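Local coordinates for transcriptional regulator, LacI family (Corynebacterium glutamicum, PDB 3H5T), which probably acts as an inositol-dependent transcriptional activator that binds a palindromic promoter motif and helps regulate cell wall biogenesis, at residues A[146-151]-A[164-169]; A[190-195]-A[230-235]; A[200-205]-A[210-215]; A[250-255]-A[283-288]. All blocks are in the same frame, centred on the assembly; numbering follows the deposited sequence.

After the N-terminal DNA-binding helices, the chain enters the two-lobed periplasmic-binding fold of LacI regulators. Contact 1 comes first, closing a short loop from helix 142-150 to the approach to strand 168-171 in the seven-stranded sheet. The other three belong to the lobe built on the five-stranded sheet. Contact 2 joins strand 192-197 to helix 221-235, and the smaller loop of contact 3 lies wholly within the span it closes. Contact 4 follows and links helices 252-265 and 277-289; no loops cross. Contacts 2 and 4 meet where L195 CD1 packs 3.5 Å from V283 CG2, whereas contact 1 stays about 16 Å or more (nearest atoms) from contacts 2 and 4.

Contact 1. Residues A[146-151]-A[164-169]; sequences AIRARG and EGMPFI
The guanidinium of R148 has the methyl end of M166 on one face and a backbone carbonyl at its edge, an example of one flat cation using a face and an edge for different chemistry. M166 CE sits 3.5 Å above the guanidinium plane, displaced toward the rim and nearest to R148 NH2. At the edge, R148 NH1 donates to E164 O over 2.9 Å in an almost straight bond (173°), with the acceptor in the plane of the guanidinium; the donor, for its part, is somewhat tilted from the carbonyl plane of E164. A bend at chi3 (-55°) in the otherwise extended arginine swings this end across to the loop. The methionine sends its CG to the side of its own backbone N, and its chain passes the arginine at a slant. Charge adds a second layer. R148 NH2 forms a salt bridge with E163, while the carboxylate of E164 is only a nearby opposite charge, with OE1 4.5 Å from R148 NH1 and well out of the guanidinium plane. In the Rossmann-like lobe, helix 142-150, which ends in a Schellman motif at G151, lies on the crossover between parallel strands 132-135 and 154-157; I147 packs on both strands and on helix 117-125, and M166 reaches I134 and I156 from the loop leading into strand 168-171.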
# COMPACT_ATOMS: atom_id res chain seq x y z
N ALA A 146 -10.25 -8.07 -18.44
CA ALA A 146 -9.72 -7.41 -19.62
C ALA A 146 -8.23 -7.72 -19.78
O ALA A 146 -7.76 -7.96 -20.88
CB ALA A 146 -9.95 -5.91 -19.54
N ILE A 147 -7.50 -7.72 -18.67
CA ILE A 147 -6.07 -8.01 -18.70
C ILE A 147 -5.82 -9.47 -19.11
O ILE A 147 -4.85 -9.76 -19.81
CB ILE A 147 -5.43 -7.75 -17.31
CG1 ILE A 147 -5.38 -6.24 -17.06
CG2 ILE A 147 -4.04 -8.36 -17.24
CD1 ILE A 147 -4.85 -5.86 -15.70
N ARG A 148 -6.69 -10.37 -18.66
CA ARG A 148 -6.58 -11.79 -18.97
C ARG A 148 -6.87 -12.04 -20.45
O ARG A 148 -6.21 -12.85 -21.11
CB ARG A 148 -7.58 -12.58 -18.12
CG ARG A 148 -7.50 -14.09 -18.27
CD ARG A 148 -8.64 -14.77 -17.54
NE ARG A 148 -8.70 -14.39 -16.13
CZ ARG A 148 -7.80 -14.75 -15.23
NH1 ARG A 148 -6.76 -15.49 -15.59
NH2 ARG A 148 -7.91 -14.34 -13.98
N ALA A 149 -7.87 -11.32 -20.97
CA ALA A 149 -8.26 -11.45 -22.37
C ALA A 149 -7.17 -10.95 -23.30
O ALA A 149 -7.10 -11.37 -24.45
CB ALA A 149 -9.55 -10.68 -22.62
N ARG A 150 -6.33 -10.05 -22.81
CA ARG A 150 -5.24 -9.51 -23.62
C ARG A 150 -4.00 -10.39 -23.44
O ARG A 150 -3.03 -10.29 -24.19
CB ARG A 150 -4.95 -8.06 -23.21
CG ARG A 150 -3.73 -7.46 -23.89
CD ARG A 150 -3.47 -6.00 -23.52
NE ARG A 150 -2.20 -5.56 -24.08
CZ ARG A 150 -1.77 -4.30 -24.11
NH1 ARG A 150 -2.51 -3.32 -23.61
NH2 ARG A 150 -0.59 -4.01 -24.66
N GLY A 151 -4.04 -11.28 -22.45
CA GLY A 151 -2.90 -12.15 -22.20
C GLY A 151 -1.69 -11.36 -21.74
O GLY A 151 -0.55 -11.70 -22.06
N GLU A 164 -6.29 -17.08 -11.51
CA GLU A 164 -5.42 -18.03 -12.20
C GLU A 164 -4.38 -17.33 -13.09
O GLU A 164 -4.69 -16.38 -13.79
CB GLU A 164 -6.26 -18.99 -13.04
CG GLU A 164 -5.42 -19.99 -13.84
CD GLU A 164 -6.23 -20.70 -14.91
OE1 GLU A 164 -6.85 -19.99 -15.73
OE2 GLU A 164 -6.23 -21.95 -14.93
N GLY A 165 -3.15 -17.83 -13.04
CA GLY A 165 -2.07 -17.27 -13.85
C GLY A 165 -1.57 -15.90 -13.43
O GLY A 165 -0.83 -15.26 -14.18
N MET A 166 -1.95 -15.45 -12.24
CA MET A 166 -1.55 -14.14 -11.75
C MET A 166 -0.94 -14.17 -10.34
O MET A 166 -1.67 -14.10 -9.35
CB MET A 166 -2.76 -13.18 -11.76
CG MET A 166 -3.20 -12.66 -13.13
SD MET A 166 -4.65 -11.53 -13.10
CE MET A 166 -5.36 -11.91 -14.60
N PRO A 167 0.40 -14.27 -10.23
CA PRO A 167 1.10 -14.30 -8.94
C PRO A 167 0.52 -13.27 -7.96
O PRO A 167 0.18 -12.16 -8.36
CB PRO A 167 2.54 -14.01 -9.33
CG PRO A 167 2.66 -14.82 -10.57
CD PRO A 167 1.36 -14.48 -11.32
N PHE A 168 0.43 -13.66 -6.69
CA PHE A 168 -0.17 -12.83 -5.65
C PHE A 168 0.78 -12.51 -4.48
O PHE A 168 1.42 -13.41 -3.93
CB PHE A 168 -1.43 -13.57 -5.17
CG PHE A 168 -2.19 -12.87 -4.06
CD1 PHE A 168 -2.93 -11.72 -4.30
CD2 PHE A 168 -2.21 -13.41 -2.78
CE1 PHE A 168 -3.67 -11.12 -3.29
CE2 PHE A 168 -2.96 -12.82 -1.76
CZ PHE A 168 -3.69 -11.68 -2.01
N ILE A 169 0.86 -11.24 -4.12
CA ILE A 169 1.70 -10.78 -3.01
C ILE A 169 0.87 -9.99 -2.01
O ILE A 169 0.30 -8.95 -2.36
CB ILE A 169 2.83 -9.85 -3.50
CG1 ILE A 169 3.64 -10.52 -4.60
CG2 ILE A 169 3.72 -9.45 -2.32
CD1 ILE A 169 4.78 -9.66 -5.12

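Contact 2. Residues A[190-195]-A[230-235]; sequences RKIGIL and EVFIEA
F232 turns one face of its ring to I192, and this pairing helps to pack helix 221-235 on strand 192-197 in a beta-alpha-beta crossover of the periplasmic-binding fold. The crossover runs from strand 192-197 to its parallel neighbour 244-247, and the helix packs on the sheet by way of the phenylalanine. I192 CD1 stands over the ring in a CH-pi contact, 3.8 Å from the centroid and 22° off the normal, so that it is shifted toward the CE1 and CZ rim. The same isoleucine brings up its second branch: CG2 approaches F232 CZ at 3.7 Å, and both branches lie on the same side of the ring, CG2 beyond its CZ end. This is possible because I192 CG1 lies beside the backbone N (chi1 -51°), leaving CG2 on the carbonyl side. I194, two residues along and on the same face of the strand, runs past F232 in the reverse direction and makes a looser contact. No hydrogen bond crosses between the segments; the arrangement is an apolar core, with polar groups at its margin. A181 and I185 of helix 178-186, together with I237, pack round F232 as well. At the exposed end R190 begins by pointing away from the helix, then folds back so that its NE stops 4.3 Å from A235 O. Deeper in, I194 CD1 rests 4.2 Å from F232 CE2.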
# COMPACT_ATOMS: atom_id res chain seq x y z
N ARG A 190 -15.27 -2.37 25.02
CA ARG A 190 -16.32 -3.26 24.52
C ARG A 190 -17.27 -2.50 23.59
O ARG A 190 -17.96 -3.10 22.77
CB ARG A 190 -17.11 -3.88 25.69
CG ARG A 190 -16.30 -4.80 26.60
CD ARG A 190 -15.82 -6.06 25.88
NE ARG A 190 -15.02 -6.93 26.75
CZ ARG A 190 -13.83 -6.61 27.26
NH1 ARG A 190 -13.29 -5.43 26.99
NH2 ARG A 190 -13.18 -7.47 28.04
N LYS A 191 -17.32 -1.18 23.74
CA LYS A 191 -18.16 -0.37 22.88
C LYS A 191 -17.24 0.13 21.77
O LYS A 191 -16.78 1.27 21.78
CB LYS A 191 -18.77 0.80 23.66
CG LYS A 191 -19.78 0.36 24.72
CD LYS A 191 -20.80 1.45 25.01
CE LYS A 191 -21.93 0.91 25.87
NZ LYS A 191 -23.02 1.90 26.06
N ILE A 192 -16.96 -0.76 20.83
CA ILE A 192 -16.06 -0.48 19.73
C ILE A 192 -16.76 -0.25 18.39
O ILE A 192 -17.75 -0.90 18.08
CB ILE A 192 -15.06 -1.65 19.56
CG1 ILE A 192 -14.41 -1.96 20.91
CG2 ILE A 192 -13.98 -1.28 18.54
CD1 ILE A 192 -13.65 -3.26 20.95
N GLY A 193 -16.24 0.70 17.63
CA GLY A 193 -16.77 1.01 16.32
C GLY A 193 -15.68 0.66 15.32
O GLY A 193 -14.51 0.61 15.68
N ILE A 194 -16.06 0.42 14.06
CA ILE A 194 -15.09 0.09 13.02
C ILE A 194 -15.25 1.01 11.82
O ILE A 194 -16.37 1.39 11.48
CB ILE A 194 -15.27 -1.37 12.54
CG1 ILE A 194 -14.96 -2.34 13.70
CG2 ILE A 194 -14.36 -1.65 11.37
CD1 ILE A 194 -15.18 -3.81 13.37
N LEU A 195 -14.14 1.39 11.19
CA LEU A 195 -14.17 2.25 10.01
C LEU A 195 -13.44 1.56 8.87
O LEU A 195 -12.39 0.95 9.08
CB LEU A 195 -13.49 3.60 10.30
CG LEU A 195 -14.25 4.55 11.23
CD1 LEU A 195 -13.46 5.82 11.46
CD2 LEU A 195 -15.59 4.87 10.61
N GLU A 230 -13.68 -11.11 14.63
CA GLU A 230 -13.49 -12.45 15.18
C GLU A 230 -12.84 -12.37 16.56
O GLU A 230 -13.11 -13.19 17.43
CB GLU A 230 -12.64 -13.31 14.24
CG GLU A 230 -13.30 -13.53 12.88
CD GLU A 230 -12.50 -14.43 11.94
OE1 GLU A 230 -11.29 -14.18 11.76
OE2 GLU A 230 -13.09 -15.37 11.37
N VAL A 231 -12.00 -11.36 16.75
CA VAL A 231 -11.34 -11.17 18.04
C VAL A 231 -12.32 -10.57 19.05
O VAL A 231 -12.21 -10.81 20.25
CB VAL A 231 -10.10 -10.26 17.90
CG1 VAL A 231 -9.51 -9.95 19.28
CG2 VAL A 231 -9.05 -10.95 17.02
N PHE A 232 -13.27 -9.79 18.56
CA PHE A 232 -14.26 -9.18 19.45
C PHE A 232 -15.27 -10.22 19.91
O PHE A 232 -15.70 -10.21 21.06
CB PHE A 232 -14.99 -8.03 18.75
CG PHE A 232 -14.11 -6.87 18.40
CD1 PHE A 232 -12.88 -6.69 19.03
CD2 PHE A 232 -14.53 -5.92 17.47
CE1 PHE A 232 -12.09 -5.59 18.74
CE2 PHE A 232 -13.74 -4.81 17.18
CZ PHE A 232 -12.52 -4.65 17.82
N ILE A 233 -15.63 -11.12 19.00
CA ILE A 233 -16.58 -12.19 19.30
C ILE A 233 -16.03 -13.08 20.40
O ILE A 233 -16.76 -13.44 21.33
CB ILE A 233 -16.87 -13.04 18.03
CG1 ILE A 233 -17.81 -12.27 17.10
CG2 ILE A 233 -17.47 -14.38 18.41
CD1 ILE A 233 -18.11 -12.99 15.79
N GLU A 234 -14.75 -13.42 20.31
CA GLU A 234 -14.10 -14.26 21.30
C GLU A 234 -14.04 -13.54 22.65
O GLU A 234 -13.90 -14.17 23.69
CB GLU A 234 -12.68 -14.61 20.85
CG GLU A 234 -11.85 -15.40 21.87
CD GLU A 234 -12.40 -16.80 22.13
OE1 GLU A 234 -13.54 -16.92 22.63
OE2 GLU A 234 -11.68 -17.78 21.85
N ALA A 235 -14.15 -12.22 22.61
CA ALA A 235 -14.11 -11.42 23.83
C ALA A 235 -15.50 -11.40 24.47
O ALA A 235 -15.65 -11.05 25.64
CB ALA A 235 -13.64 -10.00 23.52

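Contact 3. Residues A[200-205]-A[210-215]; sequences DRANND and RERLEN
N204 lays its CB over one face of the R212 guanidinium, 3.2 Å above the plane and toward the rim, with R212 NE as its nearest atom. The two side chains run past each other in opposite directions, and the amide plane is inclined by 34° to the guanidinium. The arginine stretches out straight from CG to NE, which carries its cationic end from the helix to the loop. There it gathers several partners, illustrating how one long side chain can meet several residues of an irregular segment. R212 NH1 donates a weak, strongly bent hydrogen bond to A202 O at 2.9 Å, while R212 NE forms a salt bridge with E246. D200 also packs against this group, its CB 3.4 Å from R212 NH1. Its backbone N stands 3.3 Å from R212 NH2, but both are donors and no bond joins them. One oxygen of the D200 carboxylate is used locally: OD1 accepts from R201 N at 2.7 Å, on its anti side. On the helix, N215 grips the last turn twice, for its N and ND2 reach E211 O from opposite faces of the carbonyl, the ND2 bond being 2.9 Å long. W248 binds the loop at both ends, its NE1 meeting D200 O and its N meeting D205 OD1. The loop leads from strand 192-197 to edge strand 206-207, which pairs antiparallel with strand 244-247; helix 210-214 follows at once and packs L213 on I244 of strand 244-247.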
# COMPACT_ATOMS: atom_id res chain seq x y z
N ASP A 200 -17.18 -2.38 -1.82
CA ASP A 200 -17.74 -2.92 -3.06
C ASP A 200 -17.90 -1.88 -4.17
O ASP A 200 -17.68 -0.69 -3.95
CB ASP A 200 -19.11 -3.56 -2.76
CG ASP A 200 -19.36 -4.80 -3.60
OD1 ASP A 200 -18.79 -4.91 -4.71
OD2 ASP A 200 -20.14 -5.67 -3.15
N ARG A 201 -18.31 -2.33 -5.36
CA ARG A 201 -18.50 -1.43 -6.50
C ARG A 201 -19.61 -0.42 -6.26
O ARG A 201 -19.43 0.78 -6.49
CB ARG A 201 -18.84 -2.22 -7.78
CG ARG A 201 -17.86 -3.31 -8.16
CD ARG A 201 -18.28 -3.98 -9.47
NE ARG A 201 -17.85 -3.23 -10.65
CZ ARG A 201 -18.48 -3.26 -11.83
NH1 ARG A 201 -19.57 -4.01 -11.98
NH2 ARG A 201 -18.02 -2.56 -12.86
N ALA A 202 -20.76 -0.90 -5.81
CA ALA A 202 -21.89 -0.02 -5.56
C ALA A 202 -21.51 0.97 -4.46
O ALA A 202 -21.23 0.57 -3.33
CB ALA A 202 -23.13 -0.83 -5.14
N ASN A 203 -21.49 2.24 -4.82
CA ASN A 203 -21.14 3.31 -3.89
C ASN A 203 -21.90 3.22 -2.58
O ASN A 203 -23.08 2.87 -2.55
CB ASN A 203 -21.40 4.67 -4.53
CG ASN A 203 -21.26 5.82 -3.55
OD1 ASN A 203 -22.05 5.96 -2.62
ND2 ASN A 203 -20.24 6.65 -3.76
N ASN A 204 -21.21 3.53 -1.48
CA ASN A 204 -21.82 3.51 -0.16
C ASN A 204 -20.99 4.27 0.86
O ASN A 204 -19.81 3.98 1.06
CB ASN A 204 -22.02 2.08 0.33
CG ASN A 204 -22.54 2.02 1.77
OD1 ASN A 204 -21.76 1.97 2.73
ND2 ASN A 204 -23.86 2.04 1.92
N ASP A 205 -21.61 5.27 1.48
CA ASP A 205 -20.96 6.07 2.51
C ASP A 205 -21.79 5.88 3.76
O ASP A 205 -23.02 5.71 3.67
CB ASP A 205 -20.96 7.57 2.14
CG ASP A 205 -19.93 7.92 1.08
OD1 ASP A 205 -18.87 7.27 1.06
OD2 ASP A 205 -20.17 8.85 0.28
N ARG A 210 -24.95 -5.70 7.11
CA ARG A 210 -24.43 -7.06 7.12
C ARG A 210 -24.33 -7.60 5.69
O ARG A 210 -23.37 -8.28 5.34
CB ARG A 210 -25.34 -7.95 7.97
CG ARG A 210 -24.98 -9.43 7.96
CD ARG A 210 -25.72 -10.18 9.08
NE ARG A 210 -25.54 -11.63 9.00
CZ ARG A 210 -25.98 -12.50 9.91
NH1 ARG A 210 -26.63 -12.07 10.98
NH2 ARG A 210 -25.79 -13.80 9.73
N GLU A 211 -25.32 -7.29 4.87
CA GLU A 211 -25.33 -7.77 3.50
C GLU A 211 -24.18 -7.20 2.68
O GLU A 211 -23.49 -7.93 1.98
CB GLU A 211 -26.67 -7.43 2.83
CG GLU A 211 -26.87 -8.11 1.49
CD GLU A 211 -28.25 -7.87 0.90
OE1 GLU A 211 -28.51 -6.76 0.37
OE2 GLU A 211 -29.09 -8.79 0.98
N ARG A 212 -23.96 -5.89 2.77
CA ARG A 212 -22.88 -5.27 2.02
C ARG A 212 -21.54 -5.86 2.43
O ARG A 212 -20.69 -6.12 1.59
CB ARG A 212 -22.85 -3.75 2.25
CG ARG A 212 -21.77 -3.06 1.44
CD ARG A 212 -21.92 -1.55 1.46
NE ARG A 212 -20.79 -0.89 0.81
CZ ARG A 212 -20.58 -0.87 -0.50
NH1 ARG A 212 -21.42 -1.47 -1.32
NH2 ARG A 212 -19.51 -0.24 -0.98
N LEU A 213 -21.38 -6.10 3.73
CA LEU A 213 -20.14 -6.66 4.26
C LEU A 213 -19.92 -8.09 3.78
O LEU A 213 -18.87 -8.41 3.24
CB LEU A 213 -20.19 -6.65 5.79
CG LEU A 213 -18.99 -7.19 6.57
CD1 LEU A 213 -17.74 -6.46 6.15
CD2 LEU A 213 -19.25 -7.02 8.06
N GLU A 214 -20.93 -8.92 3.98
CA GLU A 214 -20.91 -10.33 3.58
C GLU A 214 -20.65 -10.54 2.09
O GLU A 214 -20.01 -11.52 1.70
CB GLU A 214 -22.24 -10.97 4.00
CG GLU A 214 -22.40 -12.42 3.61
CD GLU A 214 -23.58 -13.08 4.32
OE1 GLU A 214 -24.71 -12.53 4.24
OE2 GLU A 214 -23.38 -14.14 4.95
N ASN A 215 -21.13 -9.62 1.25
CA ASN A 215 -20.97 -9.72 -0.20
C ASN A 215 -19.83 -8.83 -0.72
O ASN A 215 -19.60 -8.74 -1.93
CB ASN A 215 -22.27 -9.33 -0.90
CG ASN A 215 -23.38 -10.33 -0.67
OD1 ASN A 215 -23.33 -11.45 -1.17
ND2 ASN A 215 -24.40 -9.94 0.08

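Contact 4. Residues A[250-255]-A[283-288]; sequences NNRQHN and VLEYLK
R252 and E285 both put CG opposite the backbone N (chi1 -178° and -168°) and run outward extended, so that their charged ends meet between the two helices. The chains cross at about a right angle. A turn about the last torsion of R252 sets its guanidinium broadside to the glutamate: the carboxylate lies over one face, displaced toward the rim, with the two planes 41° apart. R252 NH2 and E285 OE1 are 2.9 Å apart and count as a salt bridge, yet the oxygen is well out of the guanidinium plane and no N-H points at it. As modelled, the pairing is one of charge rather than of a directed N-H bond, though the place of OE1 is doubtful because it sits too near the arginine. A water also lies between the two: it donates to R252 O at 2.7 Å, and a weak second bond toward E285 OE1 shares the doubt about that oxygen. At the start of the first turn of helix 252-265, N251 occupies the N-cap position without a capping bond from its side chain; its ND2 instead donates back to N250 O over 2.9 Å. The ion pair lies at the surface, and the apolar packing beneath belongs to the same two helices. V283 rests on A259, and Y286 on K260 and L263, so helix 277-289 packs against helix 252-265; helix 277-289 in turn lies against the five-stranded sheet, on the face turned away from helix 221-235.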
# COMPACT_ATOMS: atom_id res chain seq x y z
N ASN A 250 -11.50 7.29 -0.61
CA ASN A 250 -10.54 7.47 0.48
C ASN A 250 -9.78 8.79 0.32
O ASN A 250 -8.77 8.86 -0.37
CB ASN A 250 -9.56 6.28 0.51
CG ASN A 250 -8.68 6.27 1.76
OD1 ASN A 250 -9.14 6.52 2.86
ND2 ASN A 250 -7.40 5.94 1.58
N ASN A 251 -10.31 9.84 0.97
CA ASN A 251 -9.75 11.20 0.96
C ASN A 251 -9.56 11.70 2.37
O ASN A 251 -10.09 11.14 3.32
CB ASN A 251 -10.69 12.20 0.29
CG ASN A 251 -10.75 12.05 -1.19
OD1 ASN A 251 -11.40 12.84 -1.87
ND2 ASN A 251 -10.08 11.03 -1.70
N ARG A 252 -8.84 12.81 2.49
CA ARG A 252 -8.61 13.42 3.78
C ARG A 252 -9.97 13.97 4.24
O ARG A 252 -10.30 13.90 5.42
CB ARG A 252 -7.58 14.54 3.66
CG ARG A 252 -7.23 15.23 4.97
CD ARG A 252 -6.09 16.22 4.78
NE ARG A 252 -5.87 17.06 5.95
CZ ARG A 252 -6.75 17.94 6.41
NH1 ARG A 252 -7.92 18.10 5.80
NH2 ARG A 252 -6.47 18.66 7.49
N GLN A 253 -10.75 14.48 3.30
CA GLN A 253 -12.06 15.04 3.59
C GLN A 253 -13.13 13.99 3.89
O GLN A 253 -13.98 14.20 4.75
CB GLN A 253 -12.54 15.92 2.43
CG GLN A 253 -13.87 16.61 2.68
CD GLN A 253 -13.83 17.54 3.89
OE1 GLN A 253 -12.92 18.37 4.04
NE2 GLN A 253 -14.83 17.41 4.76
N HIS A 254 -13.10 12.87 3.18
CA HIS A 254 -14.07 11.80 3.41
C HIS A 254 -13.73 11.04 4.69
O HIS A 254 -14.62 10.58 5.40
CB HIS A 254 -14.10 10.82 2.24
CG HIS A 254 -14.85 11.32 1.04
ND1 HIS A 254 -14.70 12.60 0.54
CD2 HIS A 254 -15.73 10.70 0.22
CE1 HIS A 254 -15.44 12.74 -0.54
NE2 HIS A 254 -16.08 11.60 -0.76
N ASN A 255 -12.43 10.89 4.97
CA ASN A 255 -12.00 10.18 6.18
C ASN A 255 -12.51 10.94 7.40
O ASN A 255 -12.88 10.35 8.40
CB ASN A 255 -10.47 10.08 6.26
CG ASN A 255 -9.87 9.23 5.16
OD1 ASN A 255 -10.51 8.29 4.66
ND2 ASN A 255 -8.64 9.53 4.79
N VAL A 283 -9.99 10.37 12.08
CA VAL A 283 -10.56 10.29 13.42
C VAL A 283 -9.83 11.26 14.35
O VAL A 283 -10.43 11.79 15.29
CB VAL A 283 -10.42 8.87 14.02
CG1 VAL A 283 -10.89 8.88 15.46
CG2 VAL A 283 -11.24 7.88 13.21
N LEU A 284 -8.54 11.48 14.09
CA LEU A 284 -7.74 12.39 14.90
C LEU A 284 -8.06 13.83 14.51
O LEU A 284 -8.18 14.70 15.37
CB LEU A 284 -6.25 12.10 14.72
CG LEU A 284 -5.79 10.74 15.26
CD1 LEU A 284 -4.36 10.43 14.81
CD2 LEU A 284 -5.90 10.74 16.77
N GLU A 285 -8.20 14.06 13.21
CA GLU A 285 -8.51 15.39 12.73
C GLU A 285 -9.92 15.74 13.19
O GLU A 285 -10.24 16.92 13.36
CB GLU A 285 -8.44 15.44 11.20
CG GLU A 285 -8.47 16.86 10.63
CD GLU A 285 -8.33 16.88 9.12
OE1 GLU A 285 -7.43 16.18 8.59
OE2 GLU A 285 -9.10 17.61 8.46
N TYR A 286 -10.76 14.73 13.40
CA TYR A 286 -12.13 14.99 13.86
C TYR A 286 -12.15 15.25 15.36
O TYR A 286 -12.78 16.20 15.81
CB TYR A 286 -13.08 13.83 13.56
CG TYR A 286 -14.38 14.02 14.31
CD1 TYR A 286 -15.22 15.09 14.01
CD2 TYR A 286 -14.70 13.22 15.41
CE1 TYR A 286 -16.35 15.37 14.79
CE2 TYR A 286 -15.82 13.50 16.20
CZ TYR A 286 -16.63 14.57 15.88
OH TYR A 286 -17.72 14.86 16.66
N LEU A 287 -11.50 14.39 16.13
CA LEU A 287 -11.46 14.57 17.58
C LEU A 287 -10.94 15.99 17.86
O LEU A 287 -11.48 16.71 18.71
CB LEU A 287 -10.51 13.56 18.23
CG LEU A 287 -10.96 12.10 18.34
CD1 LEU A 287 -9.87 11.29 19.03
CD2 LEU A 287 -12.26 12.01 19.12
N LYS A 288 -9.91 16.38 17.11
CA LYS A 288 -9.30 17.69 17.24
C LYS A 288 -10.25 18.86 17.00
O LYS A 288 -10.11 19.92 17.62
CB LYS A 288 -8.11 17.78 16.28
CG LYS A 288 -7.37 19.11 16.34
CD LYS A 288 -6.03 19.01 15.63
CE LYS A 288 -5.27 20.32 15.72
NZ LYS A 288 -4.04 20.31 14.87
O HOH W 1 -8.66 13.34 7.44